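Local coordinates for protein fructose 1-phosphate kinase (PDB 2JG5) that probably phosphorylates fructose 1-phosphate, using ATP, to fructose 1,6-bisphosphate, as a sugar kinase of the pfkB family, at residues V5-S10 and S134-I139; R44-L49 and T251-V256; D86-V91 and E100-G105. All blocks are in the same frame, centred on the assembly; numbering follows the deposited sequence.

Interaction 1: V5-S10 and S134-I139; sequences VTFNPS and SVPSSI
Phe7 and Pro136 meet where two neighbouring strands of the central parallel sheet, 2-6 and 128-132, give way to loops at their C-terminal ends, a place characteristic of the ribokinase-like alpha/beta fold. Phe7 has the largest share of the contact: its side chain is directed at the 134-139 loop, and four residues of that loop gather round it. With CG anti to its carbonyl carbon and beside its backbone N (chi1 -58°), the ring is set against the loop. Pro136 lies across the root of this side chain at about a right angle, its CD 3.4 Å from Phe7 CB. Its CG also approaches Phe7 CB, at 3.8 Å, and reaches on to Asn8, whose CB is 4.3 Å away. Val135 runs alongside the Phe7 ring, pointing the same way, with CG2 4.1 Å from Phe7 CE1, while Ser134 O lies near the ring plane at the edge, 4.0 Å from Phe7 CD1. No hydrogen bond joins the two segments, and the contact rests on apolar packing. Val131 of strand 128-132 and Leu116 of helix 110-120 also touch Phe7, so the ring bridges sheet, helix and loop. The loop itself is folded by a type I beta turn from Pro136 to Ile139, closed by the bond from Ile139 N to Pro136 O at 3.2 Å. That turn brings Ile139 back toward the aromatic ring, and Ile139 CG1 takes the crowded position between backbone N and carbonyl carbon (chi1 73°). The CD1 methyl then sits over one face of Phe7 in a CH-pi contact, 3.8 Å from the ring centroid and 17° off the normal.

Interaction 2: R44-L49 and T251-V256; sequences RVLKTL and TVAGMV
Leu46 places CG anti to its carbonyl carbon (chi1 -74°), and from there CD2 extends to the backbone of Ala253. Val45, with CG1 anti to its backbone N (chi1 -175°), brings CB and that methyl against the Ala253 side chain. Ala253 is the centre of the contact. Its CB lies 3.4 Å from Val45 CB, tighter than ordinary van der Waals contact, and 3.7 Å from Val45 CG1. Leu46 CG comes to 4.1 Å from Ala253 CB, while Leu46 CD2 lies 3.2 Å from Ala253 O and 4.1 Å from Val256 CB. One turn on, Leu49 CD1 reaches the bare backbone of Gly254, 3.9 Å from its CA. With only a methyl at Ala253 and no side chain at Gly254, Leu46 and Leu49 rest close to the backbone of helix 247-260, and the short segments approach to 8.5 Å between axes at a crossing angle of -46°. No hydrogen bond links the two segments, and every residue that touches is buried. Leu46 and Leu49 also touch Ala257, further along helix 247-260. Val252 and Val256 also pack on Ile130 of strand 128-132, and Leu49 on Gln271 and Cys275 of helix 265-280. Both helices begin within signature sequences of the family, Gly-Gly-Lys-Gly for 38-48 and Gly-Ser-Gly-Asp for 247-260; such helix pairing beside a parallel sheet is consistent with the alpha/beta core of ribokinase-like kinases.

Interaction 3: D86-V91 and E100-G105; sequences DTRINV and EINAPG
Asn90 and Ala103 continue the pairing of the beta hairpin 88-94/98-102 past the end of its second strand. At the regular antiparallel pair, Val91 N donates a hydrogen bond to Ile101 O (2.8 Å), and Ile101 N donates one to Val91 O (2.6 Å). Further along, a side chain supplies the acceptor: Ala103 N points almost straight at Asn90 OD1 (3.2 Å, 175° at the hydrogen), but arrives from above the amide plane rather than on a lone pair. Ala103 O is taken by Arg88 NH1, also at 3.2 Å, in a more bent bond of 143° that lies in the carbonyl plane of Ala103 but is tilted from the guanidinium plane; the other terminal nitrogen of this arginine, NH2, binds Asn8 O. Asn90 ND2 lies 3.5 Å above one guanidinium face, near its rim. The Asn90 and Asn102 amides stack, their planes 18° apart, and Lys92 NZ binds Asn102 OD1 while making a salt bridge to Glu100 OE1. Residues 100-102 pair in parallel with a strand of the second subunit, carrying the sheet across the interface. The chemistry implies that polar side chains, rather than backbone pairing alone, hold the chain leaving the hairpin.

Interactions 1 and 3 touch, their centres about 11 Å apart: the bond between Asn8 O and Arg88 NH2 spans 2.9 Å, and Asn8 OD1 packs 3.1 Å from Gly105 CA. This seam ties the central sheet to the smaller sheet that reaches the second subunit. Interaction 2 stands apart, its centre about 21 Å from that of interaction 1 and 24 Å from that of interaction 3. Its helix 247-260 starts at the Gly-Ser-Gly-Asp sequence, which in pfkB relatives lies at the phosphate-transfer site, so interaction 2 probably packs behind it. In relatives the sugar binds in the cleft between the smaller sheet and the core, so interactions 1 and 3 probably border the substrate site.

Interaction 1: V5-S10 and S134-I139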
loop_
_atom_site.group_PDB
_atom_site.type_symbol
_atom_site.label_atom_id
_atom_site.label_comp_id
_atom_site.label_asym_id
_atom_site.label_seq_id
_atom_site.Cartn_x
_atom_site.Cartn_y
_atom_site.Cartn_z
ATOM N N VAL A 5 -0.447 18.871 13.871
ATOM C CA VAL A 5 -1.451 18.789 12.811
ATOM C C VAL A 5 -0.737 18.344 11.524
ATOM O O VAL A 5 0.234 18.961 11.109
ATOM C CB VAL A 5 -2.198 20.130 12.624
ATOM C CG1 VAL A 5 -3.319 20.005 11.587
ATOM C CG2 VAL A 5 -2.771 20.641 13.968
ATOM N N THR A 6 -1.198 17.233 10.950
ATOM C CA THR A 6 -0.727 16.718 9.674
ATOM C C THR A 6 -1.971 16.589 8.776
ATOM O O THR A 6 -2.824 15.740 8.997
ATOM C CB THR A 6 0.004 15.329 9.823
ATOM O OG1 THR A 6 1.091 15.431 10.759
ATOM C CG2 THR A 6 0.556 14.850 8.514
ATOM N N PHE A 7 -2.073 17.463 7.781
ATOM C CA PHE A 7 -3.179 17.453 6.826
ATOM C C PHE A 7 -3.216 16.225 5.920
ATOM O O PHE A 7 -4.291 15.737 5.579
ATOM C CB PHE A 7 -3.105 18.682 5.930
ATOM C CG PHE A 7 -3.145 19.973 6.659
ATOM C CD1 PHE A 7 -2.224 20.970 6.364
ATOM C CD2 PHE A 7 -4.109 20.213 7.632
ATOM C CE1 PHE A 7 -2.262 22.185 7.026
ATOM C CE2 PHE A 7 -4.158 21.416 8.293
ATOM C CZ PHE A 7 -3.229 22.409 7.994
ATOM N N ASN A 8 -2.038 15.748 5.520
ATOM C CA ASN A 8 -1.925 14.678 4.556
ATOM C C ASN A 8 -0.934 13.586 5.032
ATOM O O ASN A 8 0.062 13.305 4.365
ATOM C CB ASN A 8 -1.504 15.271 3.192
ATOM C CG ASN A 8 -1.607 14.276 2.050
ATOM O OD1 ASN A 8 -2.211 13.216 2.190
ATOM N ND2 ASN A 8 -1.010 14.614 0.913
ATOM N N PRO A 9 -1.210 12.962 6.190
ATOM C CA PRO A 9 -0.299 11.936 6.699
ATOM C C PRO A 9 -0.118 10.759 5.735
ATOM O O PRO A 9 -0.912 10.565 4.803
ATOM C CB PRO A 9 -1.002 11.458 7.972
ATOM C CG PRO A 9 -2.431 11.837 7.781
ATOM C CD PRO A 9 -2.375 13.136 7.080
ATOM N N SER A 10 0.908 9.958 5.969
ATOM C CA SER A 10 1.219 8.915 5.015
ATOM C C SER A 10 1.624 7.616 5.650
ATOM O O SER A 10 2.162 7.584 6.757
ATOM C CB SER A 10 2.354 9.373 4.099
ATOM O OG SER A 10 3.453 9.794 4.873
ATOM N N SER A 134 2.691 20.315 3.750
ATOM C CA SER A 134 2.084 20.869 2.559
ATOM C C SER A 134 0.572 20.757 2.697
ATOM O O SER A 134 0.058 19.822 3.322
ATOM C CB SER A 134 2.567 20.122 1.313
ATOM O OG SER A 134 3.971 20.306 1.125
ATOM N N VAL A 135 -0.132 21.727 2.125
ATOM C CA VAL A 135 -1.577 21.743 2.163
ATOM C C VAL A 135 -2.155 20.968 0.971
ATOM O O VAL A 135 -1.927 21.347 -0.172
ATOM C CB VAL A 135 -2.089 23.198 2.170
ATOM C CG1 VAL A 135 -3.603 23.245 2.087
ATOM C CG2 VAL A 135 -1.582 23.930 3.418
ATOM N N PRO A 136 -2.912 19.881 1.241
ATOM C CA PRO A 136 -3.618 19.134 0.197
ATOM C C PRO A 136 -4.615 20.008 -0.563
ATOM O O PRO A 136 -5.212 20.933 0.010
ATOM C CB PRO A 136 -4.356 18.030 0.970
ATOM C CG PRO A 136 -4.344 18.460 2.386
ATOM C CD PRO A 136 -3.140 19.300 2.576
ATOM N N SER A 137 -4.773 19.711 -1.849
ATOM C CA SER A 137 -5.556 20.535 -2.771
ATOM C C SER A 137 -7.019 20.674 -2.370
ATOM O O SER A 137 -7.648 21.676 -2.694
ATOM C CB SER A 137 -5.486 19.944 -4.173
ATOM O OG SER A 137 -5.816 18.568 -4.154
ATOM N N SER A 138 -7.547 19.665 -1.674
ATOM C CA SER A 138 -8.962 19.619 -1.301
ATOM C C SER A 138 -9.325 20.429 -0.046
ATOM O O SER A 138 -10.510 20.639 0.230
ATOM C CB SER A 138 -9.444 18.165 -1.163
ATOM O OG SER A 138 -8.709 17.476 -0.174
ATOM N N ILE A 139 -8.324 20.895 0.704
ATOM C CA ILE A 139 -8.589 21.787 1.838
ATOM C C ILE A 139 -8.267 23.259 1.507
ATOM O O ILE A 139 -7.600 23.530 0.512
ATOM C CB ILE A 139 -7.918 21.293 3.170
ATOM C CG1 ILE A 139 -6.400 21.508 3.162
ATOM C CG2 ILE A 139 -8.305 19.843 3.456
ATOM C CD1 ILE A 139 -5.778 21.485 4.551
#

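Interaction 2: R44-L49 and T251-V256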
loop_
_atom_site.group_PDB
_atom_site.type_symbol
_atom_site.label_atom_id
_atom_site.label_comp_id
_atom_site.label_asym_id
_atom_site.label_seq_id
_atom_site.Cartn_x
_atom_site.Cartn_y
_atom_site.Cartn_z
ATOM N N ARG A 44 6.583 11.911 16.949
ATOM C CA ARG A 44 7.518 10.800 17.137
ATOM C C ARG A 44 8.770 11.251 17.895
ATOM O O ARG A 44 9.226 10.557 18.814
ATOM C CB ARG A 44 7.915 10.164 15.806
ATOM C CG ARG A 44 6.883 9.239 15.169
ATOM C CD ARG A 44 7.618 8.156 14.403
ATOM N NE ARG A 44 6.774 7.321 13.548
ATOM C CZ ARG A 44 6.540 6.019 13.750
ATOM N NH1 ARG A 44 7.082 5.396 14.795
ATOM N NH2 ARG A 44 5.767 5.332 12.908
ATOM N N VAL A 45 9.312 12.408 17.528
ATOM C CA VAL A 45 10.491 12.932 18.221
ATOM C C VAL A 45 10.137 13.450 19.622
ATOM O O VAL A 45 10.876 13.206 20.575
ATOM C CB VAL A 45 11.259 13.998 17.399
ATOM C CG1 VAL A 45 12.545 14.407 18.118
ATOM C CG2 VAL A 45 11.594 13.463 16.017
ATOM N N LEU A 46 9.001 14.134 19.751
ATOM C CA LEU A 46 8.561 14.578 21.073
ATOM C C LEU A 46 8.483 13.359 21.978
ATOM O O LEU A 46 8.941 13.411 23.117
ATOM C CB LEU A 46 7.217 15.317 21.029
ATOM C CG LEU A 46 7.132 16.752 20.487
ATOM C CD1 LEU A 46 5.675 17.182 20.326
ATOM C CD2 LEU A 46 7.903 17.775 21.350
ATOM N N LYS A 47 7.945 12.254 21.447
ATOM C CA LYS A 47 7.830 10.996 22.204
ATOM C C LYS A 47 9.165 10.419 22.669
ATOM O O LYS A 47 9.305 10.047 23.839
ATOM C CB LYS A 47 7.058 9.937 21.408
ATOM C CG LYS A 47 6.694 8.706 22.227
ATOM C CD LYS A 47 5.782 9.081 23.392
ATOM C CE LYS A 47 5.782 8.015 24.483
ATOM N NZ LYS A 47 4.721 8.325 25.480
ATOM N N THR A 48 10.119 10.330 21.739
ATOM C CA THR A 48 11.521 9.975 22.017
ATOM C C THR A 48 12.105 10.844 23.154
ATOM O O THR A 48 12.982 10.406 23.891
ATOM C CB THR A 48 12.379 10.133 20.720
ATOM O OG1 THR A 48 11.867 9.281 19.682
ATOM C CG2 THR A 48 13.820 9.789 20.949
ATOM N N LEU A 49 11.594 12.066 23.293
ATOM C CA LEU A 49 12.065 13.009 24.302
ATOM C C LEU A 49 11.217 12.983 25.560
ATOM O O LEU A 49 11.451 13.767 26.487
ATOM C CB LEU A 49 12.113 14.435 23.733
ATOM C CG LEU A 49 13.085 14.693 22.571
ATOM C CD1 LEU A 49 12.740 16.008 21.869
ATOM C CD2 LEU A 49 14.534 14.688 23.049
ATOM N N THR A 251 14.066 18.953 14.594
ATOM C CA THR A 251 14.447 20.272 15.090
ATOM C C THR A 251 13.236 20.946 15.748
ATOM O O THR A 251 13.333 21.442 16.879
ATOM C CB THR A 251 15.000 21.158 13.949
ATOM O OG1 THR A 251 16.120 20.501 13.333
ATOM C CG2 THR A 251 15.448 22.537 14.464
ATOM N N VAL A 252 12.101 20.957 15.044
ATOM C CA VAL A 252 10.883 21.541 15.591
ATOM C C VAL A 252 10.487 20.836 16.898
ATOM O O VAL A 252 10.232 21.497 17.889
ATOM C CB VAL A 252 9.723 21.518 14.576
ATOM C CG1 VAL A 252 8.371 21.747 15.292
ATOM C CG2 VAL A 252 9.944 22.542 13.481
ATOM N N ALA A 253 10.474 19.500 16.893
ATOM C CA ALA A 253 10.155 18.707 18.096
ATOM C C ALA A 253 11.121 18.966 19.264
ATOM O O ALA A 253 10.703 19.034 20.404
ATOM C CB ALA A 253 10.101 17.201 17.762
ATOM N N GLY A 254 12.409 19.092 18.972
ATOM C CA GLY A 254 13.406 19.412 19.998
ATOM C C GLY A 254 13.122 20.729 20.695
ATOM O O GLY A 254 13.206 20.825 21.927
ATOM N N MET A 255 12.766 21.740 19.904
ATOM C CA MET A 255 12.516 23.084 20.424
ATOM C C MET A 255 11.260 23.117 21.280
ATOM O O MET A 255 11.270 23.668 22.384
ATOM C CB MET A 255 12.407 24.096 19.278
ATOM C CG MET A 255 12.323 25.547 19.753
ATOM S SD MET A 255 13.911 26.185 20.362
ATOM C CE MET A 255 13.372 27.750 21.055
ATOM N N VAL A 256 10.181 22.522 20.767
ATOM C CA VAL A 256 8.932 22.445 21.514
ATOM C C VAL A 256 9.120 21.670 22.819
ATOM O O VAL A 256 8.709 22.150 23.872
ATOM C CB VAL A 256 7.782 21.847 20.675
ATOM C CG1 VAL A 256 6.527 21.745 21.508
ATOM C CG2 VAL A 256 7.521 22.706 19.431
#

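Interaction 3: D86-V91 and E100-G105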
loop_
_atom_site.group_PDB
_atom_site.type_symbol
_atom_site.label_atom_id
_atom_site.label_comp_id
_atom_site.label_asym_id
_atom_site.label_seq_id
_atom_site.Cartn_x
_atom_site.Cartn_y
_atom_site.Cartn_z
ATOM N N ASP A 86 -8.931 6.943 1.310
ATOM C CA ASP A 86 -7.748 6.372 1.946
ATOM C C ASP A 86 -6.614 7.353 2.196
ATOM O O ASP A 86 -6.231 8.129 1.312
ATOM C CB ASP A 86 -7.229 5.188 1.135
ATOM C CG ASP A 86 -8.126 3.975 1.242
ATOM O OD1 ASP A 86 -9.077 3.984 2.053
ATOM O OD2 ASP A 86 -7.883 3.006 0.511
ATOM N N THR A 87 -6.079 7.296 3.413
ATOM C CA THR A 87 -4.826 7.959 3.757
ATOM C C THR A 87 -3.798 7.502 2.726
ATOM O O THR A 87 -3.804 6.333 2.318
ATOM C CB THR A 87 -4.390 7.600 5.191
ATOM O OG1 THR A 87 -5.262 8.253 6.127
ATOM C CG2 THR A 87 -2.966 8.038 5.463
ATOM N N ARG A 88 -2.944 8.414 2.274
ATOM C CA ARG A 88 -2.027 8.079 1.170
ATOM C C ARG A 88 -0.933 7.097 1.552
ATOM O O ARG A 88 -0.561 6.986 2.732
ATOM C CB ARG A 88 -1.416 9.329 0.530
ATOM C CG ARG A 88 -0.641 10.212 1.478
ATOM C CD ARG A 88 0.047 11.322 0.730
ATOM N NE ARG A 88 0.608 12.286 1.658
ATOM C CZ ARG A 88 1.591 13.135 1.385
ATOM N NH1 ARG A 88 2.171 13.143 0.192
ATOM N NH2 ARG A 88 2.001 13.975 2.323
ATOM N N ILE A 89 -0.450 6.392 0.529
ATOM C CA ILE A 89 0.723 5.539 0.622
ATOM C C ILE A 89 1.824 6.100 -0.274
ATOM O O ILE A 89 1.725 6.085 -1.500
ATOM C CB ILE A 89 0.443 4.047 0.239
ATOM C CG1 ILE A 89 -0.675 3.445 1.124
ATOM C CG2 ILE A 89 1.717 3.251 0.412
ATOM C CD1 ILE A 89 -1.162 2.022 0.697
ATOM N N ASN A 90 2.867 6.603 0.367
ATOM C CA ASN A 90 4.020 7.125 -0.313
ATOM C C ASN A 90 5.040 6.013 -0.463
ATOM O O ASN A 90 5.191 5.194 0.438
ATOM C CB ASN A 90 4.611 8.259 0.511
ATOM C CG ASN A 90 3.703 9.461 0.577
ATOM O OD1 ASN A 90 2.680 9.519 -0.105
ATOM N ND2 ASN A 90 4.074 10.439 1.403
ATOM N N VAL A 91 5.718 5.967 -1.605
ATOM C CA VAL A 91 6.691 4.901 -1.866
ATOM C C VAL A 91 8.132 5.420 -1.826
ATOM O O VAL A 91 8.442 6.433 -2.432
ATOM C CB VAL A 91 6.396 4.155 -3.191
ATOM C CG1 VAL A 91 7.423 3.059 -3.438
ATOM C CG2 VAL A 91 5.001 3.551 -3.161
ATOM N N GLU A 100 11.848 8.685 -4.061
ATOM C CA GLU A 100 10.548 8.851 -3.426
ATOM C C GLU A 100 9.439 9.008 -4.463
ATOM O O GLU A 100 9.616 9.669 -5.483
ATOM C CB GLU A 100 10.549 10.063 -2.492
ATOM C CG GLU A 100 11.427 9.935 -1.249
ATOM C CD GLU A 100 11.182 11.044 -0.216
ATOM O OE1 GLU A 100 10.162 11.762 -0.316
ATOM O OE2 GLU A 100 12.016 11.189 0.712
ATOM N N ILE A 101 8.304 8.377 -4.197
ATOM C CA ILE A 101 7.087 8.565 -4.985
ATOM C C ILE A 101 5.966 8.950 -4.030
ATOM O O ILE A 101 5.420 8.107 -3.316
ATOM C CB ILE A 101 6.679 7.304 -5.804
ATOM C CG1 ILE A 101 7.864 6.784 -6.622
ATOM C CG2 ILE A 101 5.481 7.629 -6.726
ATOM C CD1 ILE A 101 7.733 5.340 -7.041
ATOM N N ASN A 102 5.653 10.240 -4.011
ATOM C CA ASN A 102 4.648 10.790 -3.128
ATOM C C ASN A 102 3.290 10.881 -3.811
ATOM O O ASN A 102 3.188 11.380 -4.933
ATOM C CB ASN A 102 5.096 12.159 -2.630
ATOM C CG ASN A 102 6.109 12.070 -1.496
ATOM O OD1 ASN A 102 6.983 11.194 -1.477
ATOM N ND2 ASN A 102 5.998 12.992 -0.544
ATOM N N ALA A 103 2.263 10.391 -3.111
ATOM C CA ALA A 103 0.892 10.285 -3.623
ATOM C C ALA A 103 0.041 11.502 -3.244
ATOM O O ALA A 103 0.402 12.251 -2.330
ATOM C CB ALA A 103 0.248 9.023 -3.095
ATOM N N PRO A 104 -1.092 11.718 -3.956
ATOM C CA PRO A 104 -2.015 12.765 -3.514
ATOM C C PRO A 104 -2.696 12.348 -2.208
ATOM O O PRO A 104 -2.742 11.161 -1.867
ATOM C CB PRO A 104 -3.054 12.830 -4.646
ATOM C CG PRO A 104 -2.495 12.032 -5.767
ATOM C CD PRO A 104 -1.574 11.037 -5.171
ATOM N N GLY A 105 -3.219 13.295 -1.460
ATOM C CA GLY A 105 -4.011 12.902 -0.301
ATOM C C GLY A 105 -5.353 12.299 -0.684
ATOM O O GLY A 105 -5.713 12.255 -1.870
#